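Local coordinates for protein mevalonate kinase, putative (Leishmania major, PDB 2HFS) that probably catalyses the ATP-dependent phosphorylation of (R)-mevalonate to (R)-5-phosphomevalonate, an early step of isoprenoid biosynthesis, at residues 22-28 with 282-286; 34-38 with 230-234; 45-49 with 121-126; 53-58 with 93-98; 116-120 with 158-163. Numbering follows the deposited sequence.

Contact 1. Residues 22-28 with 282-286; sequences VILFGEH and KLSGT
Strand residues 22-25 and 282-284 belong to different sheets. Their axes pass 7.0 Å apart at 134°, and Ile23 faces Ser284 with CA atoms 5.3 Å apart. Leu24 (-80/-45) and Phe25 form a classic beta bulge opposite Ile37; then Gly26 turns the chain at phi 98°, an angle at which a CB would strike the preceding carbonyl. Lys282 comes first on the other segment. Its long p, t, m, m side chain delivers NZ to Glu27 OE2 (2.8 Å, a salt bridge) and to Leu24 O (3.0 Å), so buried charge is neutralised while a carbonyl at the bulge is satisfied. Leu283 turns its CD1 to within 3.9 Å of Glu27 CG. Ser284, chi1 t, has a hydroxyl short enough to sit at the main chain: Ile23 N donates to Ser284 OG at 3.0 Å. Gly285 (101/-136) lies 5.3 Å from Glu27, CA to CA. Gly285 N donates to Glu27 OE1 at 2.8 Å, and Ile23 CD1 rests 3.6 Å from Gly285 CA. Finally Thr286 offers its carbonyl: His28 NE2, at the ring edge, donates to Thr286 O at 2.7 Å, while Thr286 OG1 bonds Thr201. Buried Glu27 thus binds both a lysine and a backbone amide, tying the N-terminal strand and turn to the start of the glycine-rich KLSGTGRGG sequence, the C-terminal signature motif of GHMP kinases.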
# COMPACT_ATOMS: atom_id res chain seq x y z
N VAL A 22 1.32 2.69 -2.27
CA VAL A 22 2.68 2.45 -2.75
C VAL A 22 3.68 3.24 -1.90
O VAL A 22 3.36 4.31 -1.41
CB VAL A 22 2.90 2.79 -4.27
CG1 VAL A 22 1.83 2.15 -5.15
CG2 VAL A 22 2.94 4.29 -4.51
N ILE A 23 4.88 2.71 -1.71
CA ILE A 23 5.91 3.49 -1.05
C ILE A 23 6.72 4.24 -2.10
O ILE A 23 7.37 3.62 -2.96
CB ILE A 23 6.80 2.60 -0.18
CG1 ILE A 23 5.96 1.87 0.86
CG2 ILE A 23 7.84 3.46 0.53
CD1 ILE A 23 6.58 0.60 1.37
N LEU A 24 6.66 5.57 -2.05
CA LEU A 24 7.39 6.39 -3.00
C LEU A 24 8.85 6.50 -2.60
O LEU A 24 9.74 6.36 -3.44
CB LEU A 24 6.76 7.77 -3.14
CG LEU A 24 5.41 7.81 -3.84
CD1 LEU A 24 5.07 9.26 -4.08
CD2 LEU A 24 5.43 7.02 -5.15
N PHE A 25 9.09 6.75 -1.31
CA PHE A 25 10.45 6.81 -0.76
C PHE A 25 10.59 6.10 0.56
O PHE A 25 9.72 6.19 1.42
CB PHE A 25 10.87 8.26 -0.53
CG PHE A 25 11.06 9.05 -1.81
CD1 PHE A 25 12.33 9.14 -2.40
CD2 PHE A 25 9.99 9.69 -2.41
CE1 PHE A 25 12.52 9.84 -3.56
CE2 PHE A 25 10.18 10.41 -3.60
CZ PHE A 25 11.45 10.48 -4.17
N GLY A 26 11.69 5.37 0.71
CA GLY A 26 12.22 5.06 2.03
C GLY A 26 11.88 3.71 2.64
O GLY A 26 12.07 3.52 3.83
N GLU A 27 11.40 2.77 1.84
CA GLU A 27 11.34 1.37 2.26
C GLU A 27 12.70 0.92 2.79
O GLU A 27 13.76 1.29 2.25
CB GLU A 27 10.93 0.45 1.12
CG GLU A 27 11.73 0.62 -0.15
CD GLU A 27 11.12 1.69 -1.05
OE1 GLU A 27 10.04 1.42 -1.63
OE2 GLU A 27 11.68 2.80 -1.13
N HIS A 28 12.67 0.10 3.84
CA HIS A 28 13.90 -0.40 4.49
C HIS A 28 14.66 0.60 5.35
O HIS A 28 15.00 0.30 6.51
CB HIS A 28 14.81 -1.11 3.48
CG HIS A 28 14.22 -2.38 2.97
ND1 HIS A 28 14.15 -3.52 3.74
CD2 HIS A 28 13.61 -2.68 1.80
CE1 HIS A 28 13.54 -4.48 3.05
NE2 HIS A 28 13.19 -3.98 1.88
N LYS A 282 11.36 2.96 -9.58
CA LYS A 282 12.09 2.28 -8.53
C LYS A 282 11.25 1.15 -8.00
O LYS A 282 10.02 1.15 -8.14
CB LYS A 282 12.43 3.25 -7.38
CG LYS A 282 11.19 3.94 -6.75
CD LYS A 282 11.57 4.90 -5.62
CE LYS A 282 11.98 4.17 -4.32
NZ LYS A 282 10.80 3.57 -3.62
N LEU A 283 11.90 0.21 -7.33
CA LEU A 283 11.17 -0.80 -6.58
C LEU A 283 10.35 -0.10 -5.50
O LEU A 283 10.72 0.98 -5.05
CB LEU A 283 12.10 -1.82 -5.94
CG LEU A 283 13.09 -1.46 -4.84
CD1 LEU A 283 12.51 -1.41 -3.39
CD2 LEU A 283 14.19 -2.54 -4.92
N SER A 284 9.25 -0.72 -5.09
CA SER A 284 8.39 -0.13 -4.06
C SER A 284 8.10 -1.18 -3.01
O SER A 284 7.46 -2.18 -3.30
CB SER A 284 7.08 0.37 -4.67
OG SER A 284 6.23 0.87 -3.65
N GLY A 285 8.56 -0.95 -1.78
CA GLY A 285 8.24 -1.84 -0.68
C GLY A 285 9.37 -2.79 -0.38
O GLY A 285 10.53 -2.39 -0.36
N THR A 286 9.03 -4.06 -0.16
CA THR A 286 9.98 -5.06 0.33
C THR A 286 11.14 -5.29 -0.64
O THR A 286 12.27 -5.48 -0.22
CB THR A 286 9.25 -6.39 0.62
OG1 THR A 286 8.35 -6.18 1.71
CG2 THR A 286 10.21 -7.48 1.13

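Contact 2. Residues 34-38 with 230-234; sequences AEAIV and VSQAR
Glu35, Val230 and Ile37 carry most of this strand-on-helix contact. Residues 36-38 are extended, 230-234 form regular helix, and the two axes run at 45° with a closest approach of 9.5 Å; the nearest CA pair is Glu35 and Val230, at 6.9 Å. Glu35, chi1 m and chi2 t, points at the helix and reaches beyond Val230 to the next turn, where Arg234 NH1 donates to Glu35 OE1 at 2.9 Å in a salt bridge at the guanidinium edge. Placed toward the surface, this pair can stay charged. Val230, beta-branched with chi1 p, turns CG2 to the strand, 3.6 Å from Glu35 O and 4.2 Å from Ile37 CD1. Ile37 supplies the apolar centre: in its m, t rotamer CD1 extends to 3.9 Å from Ala233 CB and 4.2 Å from Arg234 CG. The small alanine suits this spot because the end of a long side chain abuts it, and the i, i+3, i+4 spacing of Val230, Ala233 and Arg234 brings all three to one helix face. Tyr226 of the same helix bonds Glu35 O. Helix 216-239 is thereby packed on the strand that follows the first strand of the mixed sheet, an alpha/beta layering that joins a helix of the C-terminal half of this GHMP kinase to the mixed N-terminal sheet.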
# COMPACT_ATOMS: atom_id res chain seq x y z
N ALA A 34 14.74 6.59 9.29
CA ALA A 34 14.65 7.56 8.20
C ALA A 34 13.19 7.89 7.93
O ALA A 34 12.31 7.11 8.25
CB ALA A 34 15.33 7.01 6.94
N GLU A 35 12.93 9.06 7.36
CA GLU A 35 11.57 9.42 6.98
C GLU A 35 11.21 8.69 5.69
O GLU A 35 12.07 8.47 4.84
CB GLU A 35 11.43 10.93 6.77
CG GLU A 35 11.90 11.81 7.94
CD GLU A 35 11.58 13.28 7.73
OE1 GLU A 35 11.19 13.69 6.61
OE2 GLU A 35 11.72 14.05 8.69
N ALA A 36 9.94 8.30 5.56
CA ALA A 36 9.44 7.64 4.35
C ALA A 36 8.23 8.39 3.78
O ALA A 36 7.52 9.09 4.50
CB ALA A 36 9.07 6.17 4.64
N ILE A 37 8.04 8.30 2.47
CA ILE A 37 6.89 8.90 1.84
C ILE A 37 6.07 7.76 1.25
O ILE A 37 6.55 7.00 0.40
CB ILE A 37 7.29 9.97 0.77
CG1 ILE A 37 8.16 11.08 1.39
CG2 ILE A 37 6.03 10.57 0.09
CD1 ILE A 37 8.75 12.13 0.38
N VAL A 38 4.85 7.63 1.76
CA VAL A 38 3.91 6.62 1.30
C VAL A 38 2.72 7.30 0.63
O VAL A 38 2.28 8.39 1.03
CB VAL A 38 3.43 5.72 2.46
CG1 VAL A 38 2.47 4.66 1.95
CG2 VAL A 38 4.61 5.07 3.17
N VAL A 230 15.45 12.03 0.76
CA VAL A 230 14.08 12.24 1.24
C VAL A 230 13.83 13.71 1.58
O VAL A 230 12.77 14.25 1.30
CB VAL A 230 13.67 11.25 2.37
CG1 VAL A 230 14.49 11.47 3.65
CG2 VAL A 230 12.19 11.31 2.63
N SER A 231 14.84 14.37 2.17
CA SER A 231 14.80 15.80 2.46
C SER A 231 14.48 16.57 1.18
O SER A 231 13.60 17.45 1.13
CB SER A 231 16.16 16.24 3.00
OG SER A 231 16.18 17.62 3.33
N GLN A 232 15.21 16.21 0.13
CA GLN A 232 15.05 16.86 -1.14
C GLN A 232 13.70 16.49 -1.76
O GLN A 232 13.05 17.35 -2.35
CB GLN A 232 16.22 16.52 -2.05
CG GLN A 232 17.53 17.15 -1.57
CD GLN A 232 18.68 16.93 -2.54
OE1 GLN A 232 19.30 15.87 -2.53
NE2 GLN A 232 18.96 17.92 -3.38
N ALA A 233 13.27 15.25 -1.58
CA ALA A 233 11.96 14.81 -2.09
C ALA A 233 10.81 15.62 -1.51
O ALA A 233 9.89 16.04 -2.22
CB ALA A 233 11.76 13.33 -1.84
N ARG A 234 10.88 15.87 -0.20
CA ARG A 234 9.91 16.73 0.47
C ARG A 234 9.89 18.13 -0.18
O ARG A 234 8.82 18.69 -0.45
CB ARG A 234 10.22 16.80 1.96
CG ARG A 234 10.04 15.46 2.67
CD ARG A 234 10.11 15.52 4.20
NE ARG A 234 9.15 16.47 4.77
CZ ARG A 234 9.13 16.85 6.05
NH1 ARG A 234 10.01 16.35 6.91
NH2 ARG A 234 8.21 17.72 6.47

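Contact 3. Residues 45-49 with 121-126; sequences TECRL and AFSRAL
Apolar packing makes up this interface. Residues 45-49 are regular beta strand, helix 121-126 is regular, and their axes approach to 7.2 Å at 33° (signed -33°), so the helix runs in the same general direction as the strand but obliquely to it. Cys47 and Ala121 are in closest register, CA to CA 5.2 Å. Such closeness depends on small residues: Ala121 CB touches Thr45 O at 3.4 Å and Cys47 CB at 3.8 Å, and one turn on Ala125 CB meets Cys47 SG at 3.8 Å. Leu49, two residues beyond Cys47 and on the same strand face, is in the m, t rotamer and fills the space farther along, with CD1 3.6 Å from both Ala125 CB and Leu126 CD2. Glu46 and Arg48 point away. The arrangement is the helix-on-sheet layer of the GHMP kinase N-terminal domain, which has the ribosomal protein S5-like fold; helix 70-88 packs alongside on Phe122. Aromatic contacts complete the seam. Phe122, chi1 t, starts away from the strand but swings its ring back, so that Cys47 SG lies 5.3 Å from the ring centroid in an oblique sulfur-aromatic contact and 4.0 Å from Phe122 CD1. Leu49 CD2 approaches the ring edge, 4.1 Å from Phe122 CE1.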
# COMPACT_ATOMS: atom_id res chain seq x y z
N THR A 45 -10.53 -0.61 -2.61
CA THR A 45 -11.33 -1.80 -2.43
C THR A 45 -12.59 -1.33 -1.68
O THR A 45 -12.50 -0.53 -0.72
CB THR A 45 -10.53 -2.82 -1.58
OG1 THR A 45 -9.47 -3.39 -2.37
CG2 THR A 45 -11.38 -4.02 -1.21
N GLU A 46 -13.75 -1.76 -2.17
CA GLU A 46 -15.03 -1.42 -1.51
C GLU A 46 -15.67 -2.64 -0.83
O GLU A 46 -15.59 -3.77 -1.36
CB GLU A 46 -15.99 -0.78 -2.52
CG GLU A 46 -17.40 -0.57 -1.95
CD GLU A 46 -18.35 0.13 -2.90
OE1 GLU A 46 -18.17 0.01 -4.14
OE2 GLU A 46 -19.29 0.80 -2.40
N CYS A 47 -16.25 -2.43 0.36
CA CYS A 47 -16.99 -3.46 1.09
C CYS A 47 -18.45 -3.03 1.24
O CYS A 47 -18.75 -1.89 1.63
CB CYS A 47 -16.34 -3.75 2.46
SG CYS A 47 -17.35 -4.83 3.51
N ARG A 48 -19.36 -3.95 0.90
CA ARG A 48 -20.79 -3.78 1.11
C ARG A 48 -21.23 -4.89 2.03
O ARG A 48 -20.77 -6.05 1.89
CB ARG A 48 -21.56 -3.91 -0.21
CG ARG A 48 -21.38 -2.81 -1.24
CD ARG A 48 -22.15 -3.04 -2.56
NE ARG A 48 -23.59 -2.85 -2.39
CZ ARG A 48 -24.47 -2.55 -3.36
NH1 ARG A 48 -24.06 -2.39 -4.61
NH2 ARG A 48 -25.75 -2.40 -3.07
N LEU A 49 -22.12 -4.55 2.96
CA LEU A 49 -22.64 -5.48 3.94
C LEU A 49 -24.17 -5.47 3.97
O LEU A 49 -24.78 -4.44 3.73
CB LEU A 49 -22.14 -5.09 5.33
CG LEU A 49 -20.64 -5.18 5.59
CD1 LEU A 49 -20.40 -4.70 7.01
CD2 LEU A 49 -20.14 -6.63 5.43
N ALA A 121 -11.92 -1.02 4.41
CA ALA A 121 -13.26 -0.98 3.81
C ALA A 121 -14.29 -1.68 4.72
O ALA A 121 -15.39 -1.15 4.95
CB ALA A 121 -13.23 -1.63 2.43
N PHE A 122 -13.90 -2.83 5.24
CA PHE A 122 -14.72 -3.62 6.17
C PHE A 122 -15.10 -2.83 7.44
O PHE A 122 -16.27 -2.79 7.82
CB PHE A 122 -13.97 -4.92 6.52
CG PHE A 122 -14.78 -5.92 7.32
CD1 PHE A 122 -16.14 -6.07 7.13
CD2 PHE A 122 -14.14 -6.71 8.28
CE1 PHE A 122 -16.88 -7.02 7.89
CE2 PHE A 122 -14.85 -7.66 9.04
CZ PHE A 122 -16.22 -7.81 8.84
N SER A 123 -14.10 -2.23 8.09
CA SER A 123 -14.31 -1.41 9.28
C SER A 123 -15.29 -0.28 9.02
O SER A 123 -16.16 -0.01 9.84
CB SER A 123 -12.98 -0.85 9.78
OG SER A 123 -12.16 -1.93 10.23
N ARG A 124 -15.13 0.39 7.88
CA ARG A 124 -16.04 1.45 7.47
C ARG A 124 -17.47 0.94 7.25
O ARG A 124 -18.41 1.56 7.73
CB ARG A 124 -15.51 2.16 6.20
CG ARG A 124 -14.28 3.05 6.45
CD ARG A 124 -14.00 4.06 5.33
NE ARG A 124 -12.79 4.86 5.55
CZ ARG A 124 -12.69 5.86 6.42
NH1 ARG A 124 -13.73 6.21 7.19
NH2 ARG A 124 -11.54 6.50 6.53
N ALA A 125 -17.62 -0.18 6.55
CA ALA A 125 -18.95 -0.76 6.31
C ALA A 125 -19.63 -1.20 7.60
O ALA A 125 -20.84 -1.02 7.74
CB ALA A 125 -18.87 -1.92 5.34
N LEU A 126 -18.87 -1.79 8.51
CA LEU A 126 -19.38 -2.16 9.83
C LEU A 126 -19.83 -0.91 10.57
O LEU A 126 -20.93 -0.89 11.18
CB LEU A 126 -18.33 -2.93 10.65
CG LEU A 126 -17.99 -4.35 10.16
CD1 LEU A 126 -16.72 -4.88 10.87
CD2 LEU A 126 -19.17 -5.30 10.38

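Contact 4. Residues 53-58 with 93-98; sequences PGVPGL and LSGDGL
Two strong hydrogen bonds start the contact: Gly54 N to Asp96 OD1 and Gly57 N to Leu93 O, each 2.7 Å and nearly straight. Gly97 N adds a weak one to Val55 O at 2.8 Å. Beyond these, Leu98 N to Gly57 O, 2.9 Å, opens a parallel strand pair, the two strands of a beta-alpha-beta crossover through helix 70-88; the bridge matches Leu58 with Leu98, CA atoms 4.9 Å apart. Residues 53-57 and 93-96 are loop. Gly54 (78/-13) and Gly57 (76/-169) have positive phi, easily reached without a side chain, and at Gly97 a CB would collide with Gly57 O and Val55 O. Asp96, chi1 m, has a carboxylate just long enough to receive the Gly54 amide. Pro56 has no N-H to offer; its CA makes a CA-H...O contact with Gly95 O at 3.3 Å. Inside, toward Phe122 and Tyr130 of helix 114-130, leucines close the gap: Leu58 CB is 3.9 Å from Leu93 CD1, and Leu58 CD1 touches Leu98 CB at 3.8 Å.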
# COMPACT_ATOMS: atom_id res chain seq x y z
N PRO A 53 -30.36 -12.91 7.97
CA PRO A 53 -31.17 -13.42 9.07
C PRO A 53 -31.17 -14.94 9.08
O PRO A 53 -31.23 -15.55 8.02
CB PRO A 53 -32.56 -12.88 8.76
CG PRO A 53 -32.32 -11.73 7.93
CD PRO A 53 -31.17 -12.11 7.03
N GLY A 54 -31.02 -15.52 10.27
CA GLY A 54 -31.04 -16.97 10.44
C GLY A 54 -29.78 -17.72 10.07
O GLY A 54 -29.66 -18.90 10.37
N VAL A 55 -28.85 -17.05 9.38
CA VAL A 55 -27.63 -17.70 8.91
C VAL A 55 -26.46 -17.06 9.64
O VAL A 55 -26.18 -15.88 9.44
CB VAL A 55 -27.44 -17.57 7.37
CG1 VAL A 55 -26.25 -18.39 6.91
CG2 VAL A 55 -28.72 -17.96 6.63
N PRO A 56 -25.81 -17.82 10.53
CA PRO A 56 -24.75 -17.30 11.39
C PRO A 56 -23.47 -16.98 10.61
O PRO A 56 -23.26 -17.52 9.50
CB PRO A 56 -24.46 -18.47 12.34
CG PRO A 56 -25.62 -19.42 12.18
CD PRO A 56 -26.08 -19.25 10.77
N GLY A 57 -22.63 -16.13 11.20
CA GLY A 57 -21.33 -15.80 10.64
C GLY A 57 -21.29 -14.85 9.45
O GLY A 57 -22.29 -14.21 9.09
N LEU A 58 -20.12 -14.77 8.85
CA LEU A 58 -19.83 -13.82 7.78
C LEU A 58 -19.64 -14.57 6.47
O LEU A 58 -18.70 -15.35 6.31
CB LEU A 58 -18.56 -13.01 8.13
CG LEU A 58 -18.09 -11.92 7.16
CD1 LEU A 58 -19.11 -10.78 7.12
CD2 LEU A 58 -16.69 -11.42 7.54
N LEU A 93 -21.88 -12.44 15.42
CA LEU A 93 -22.58 -13.01 14.27
C LEU A 93 -23.09 -14.44 14.53
O LEU A 93 -23.45 -15.16 13.60
CB LEU A 93 -21.69 -12.92 13.02
CG LEU A 93 -21.23 -11.51 12.56
CD1 LEU A 93 -20.61 -11.56 11.16
CD2 LEU A 93 -22.35 -10.44 12.59
N SER A 94 -23.18 -14.82 15.80
CA SER A 94 -23.60 -16.18 16.18
C SER A 94 -25.09 -16.49 15.93
O SER A 94 -25.47 -17.65 15.78
CB SER A 94 -23.19 -16.50 17.62
OG SER A 94 -23.85 -15.64 18.54
N GLY A 95 -25.93 -15.45 15.86
CA GLY A 95 -27.34 -15.61 15.49
C GLY A 95 -27.55 -15.29 14.02
O GLY A 95 -27.34 -16.16 13.16
N ASP A 96 -27.98 -14.07 13.72
CA ASP A 96 -28.03 -13.56 12.35
C ASP A 96 -26.64 -13.10 11.95
O ASP A 96 -25.96 -12.42 12.72
CB ASP A 96 -28.96 -12.37 12.23
CG ASP A 96 -30.39 -12.71 12.54
OD1 ASP A 96 -30.75 -13.91 12.48
OD2 ASP A 96 -31.23 -11.82 12.85
N GLY A 97 -26.24 -13.45 10.74
CA GLY A 97 -24.91 -13.14 10.25
C GLY A 97 -24.95 -11.98 9.27
O GLY A 97 -25.89 -11.17 9.28
N LEU A 98 -23.92 -11.92 8.44
CA LEU A 98 -23.79 -10.89 7.43
C LEU A 98 -23.36 -11.49 6.10
O LEU A 98 -22.56 -12.42 6.05
CB LEU A 98 -22.73 -9.84 7.86
CG LEU A 98 -22.98 -8.97 9.11
CD1 LEU A 98 -21.77 -8.09 9.43
CD2 LEU A 98 -24.22 -8.09 8.99

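Contact 5. Residues 116-120 with 158-163; sequences ASDVV and DNTAAT
Both segments are regular alpha-helix, and their axes cross at 56° (signed -56°) with a closest approach of 8.6 Å. The backbones are closest at the N-terminal ends: Ala116 CA is 4.9 Å from Asn159 CA, Ser117 CA is 5.2 Å from Ala162 CA, and Val120 CA and Thr163 CA widen to 6.1 Å. Alanines make this possible. Ala116 CB nestles against the main chain of the other helix, 3.5 Å from Asp158 C and from Asn159 N, and Ala162 CB returns the fit at 4.0 Å from Ala116 C and 3.9 Å from Ser117 N. One turn later, where the helices separate, beta-branched Val120 (chi1 t) fills the wedge: its CG2 meets Ala162 CB at 3.5 Å and Thr163 CG2 at 3.4 Å. Thr163, chi1 p, presents its methyl to this apolar pocket. The polar chains turn to other partners: Ser117 OG to Tyr19 O and Asn159 ND2 to Asn140. At the N-terminal end water 1 bridges the helices, accepting from Ala116 N at 3.2 Å and donating to Asp158 OD2 at 2.9 Å, while Asp158 OD1 forms a salt bridge with Lys21. Helix 114-130 begins within the GHMP signature sequence GIGASAS, so the tight alanine crossing sets that motif beside an Asp-Lys pair, an arrangement consistent with the phosphoryl-transfer site of mevalonate kinases.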
# COMPACT_ATOMS: atom_id res chain seq x y z
N ALA A 116 -4.69 -4.34 3.95
CA ALA A 116 -5.15 -3.16 4.67
C ALA A 116 -6.39 -2.53 4.04
O ALA A 116 -7.31 -2.16 4.76
CB ALA A 116 -4.04 -2.12 4.83
N SER A 117 -6.42 -2.40 2.71
CA SER A 117 -7.59 -1.83 1.99
C SER A 117 -8.84 -2.63 2.31
O SER A 117 -9.92 -2.05 2.49
CB SER A 117 -7.39 -1.78 0.47
OG SER A 117 -6.05 -1.43 0.13
N ASP A 118 -8.66 -3.95 2.38
CA ASP A 118 -9.70 -4.91 2.79
C ASP A 118 -10.23 -4.57 4.18
O ASP A 118 -11.43 -4.26 4.33
CB ASP A 118 -9.13 -6.33 2.70
CG ASP A 118 -10.14 -7.43 3.06
OD1 ASP A 118 -11.31 -7.15 3.40
OD2 ASP A 118 -9.82 -8.63 3.00
N VAL A 119 -9.36 -4.61 5.20
CA VAL A 119 -9.83 -4.37 6.57
C VAL A 119 -10.31 -2.94 6.78
O VAL A 119 -11.19 -2.71 7.59
CB VAL A 119 -8.85 -4.82 7.71
CG1 VAL A 119 -8.79 -6.34 7.79
CG2 VAL A 119 -7.44 -4.22 7.54
N VAL A 120 -9.76 -1.98 6.02
CA VAL A 120 -10.26 -0.61 6.14
C VAL A 120 -11.70 -0.53 5.63
O VAL A 120 -12.59 -0.07 6.35
CB VAL A 120 -9.35 0.42 5.44
CG1 VAL A 120 -10.04 1.77 5.29
CG2 VAL A 120 -8.03 0.59 6.23
N ASP A 158 0.38 0.70 5.96
CA ASP A 158 -0.62 0.23 5.00
C ASP A 158 -2.03 0.66 5.41
O ASP A 158 -2.76 1.22 4.60
CB ASP A 158 -0.55 -1.29 4.81
CG ASP A 158 0.70 -1.74 4.09
OD1 ASP A 158 1.66 -0.93 3.91
OD2 ASP A 158 0.82 -2.92 3.68
N ASN A 159 -2.40 0.41 6.67
CA ASN A 159 -3.70 0.84 7.18
C ASN A 159 -3.86 2.35 7.17
O ASN A 159 -4.94 2.87 6.87
CB ASN A 159 -4.05 0.25 8.55
CG ASN A 159 -2.92 0.33 9.56
OD1 ASN A 159 -2.05 -0.56 9.61
ND2 ASN A 159 -2.95 1.35 10.41
N THR A 160 -2.79 3.07 7.48
CA THR A 160 -2.89 4.52 7.54
C THR A 160 -3.13 5.09 6.13
O THR A 160 -3.98 5.97 5.94
CB THR A 160 -1.62 5.11 8.22
OG1 THR A 160 -1.54 4.64 9.58
CG2 THR A 160 -1.78 6.62 8.40
N ALA A 161 -2.40 4.59 5.13
CA ALA A 161 -2.64 5.01 3.75
C ALA A 161 -4.05 4.62 3.28
O ALA A 161 -4.75 5.40 2.63
CB ALA A 161 -1.59 4.36 2.82
N ALA A 162 -4.45 3.39 3.60
CA ALA A 162 -5.77 2.91 3.22
C ALA A 162 -6.92 3.73 3.85
O ALA A 162 -7.96 3.96 3.22
CB ALA A 162 -5.90 1.42 3.54
N THR A 163 -6.73 4.18 5.09
CA THR A 163 -7.76 4.95 5.78
C THR A 163 -7.83 6.40 5.31
O THR A 163 -8.93 6.94 5.09
CB THR A 163 -7.55 4.94 7.29
OG1 THR A 163 -6.22 5.39 7.58
CG2 THR A 163 -7.58 3.53 7.84
O HOH W 1 -1.55 -4.54 3.71

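In the fold
Along the mixed sheet the contacts run from contact 2 at one end to contact 4 at the other, their centres 46 Å apart on opposite sides of the chain's centre. Contacts 1 and 2, 11 Å apart, meet through the pairing of strands 17-25 and 36-52; strand 36-52 then continues into contact 3. Contacts 3 and 5 share helix 114-130, lie 11 Å apart and are probably linked by Arg124 NH2 to Thr163 O, 3.0 Å. Contact 4 packs on contact 3 through Leu58 and Leu98. Contacts 1 and 5 hold signature sequences of the two halves; their nearest atoms are about 6 Å apart, centres 17 Å, and the nucleotide and mevalonate probably bind near them, as in other GHMP kinases.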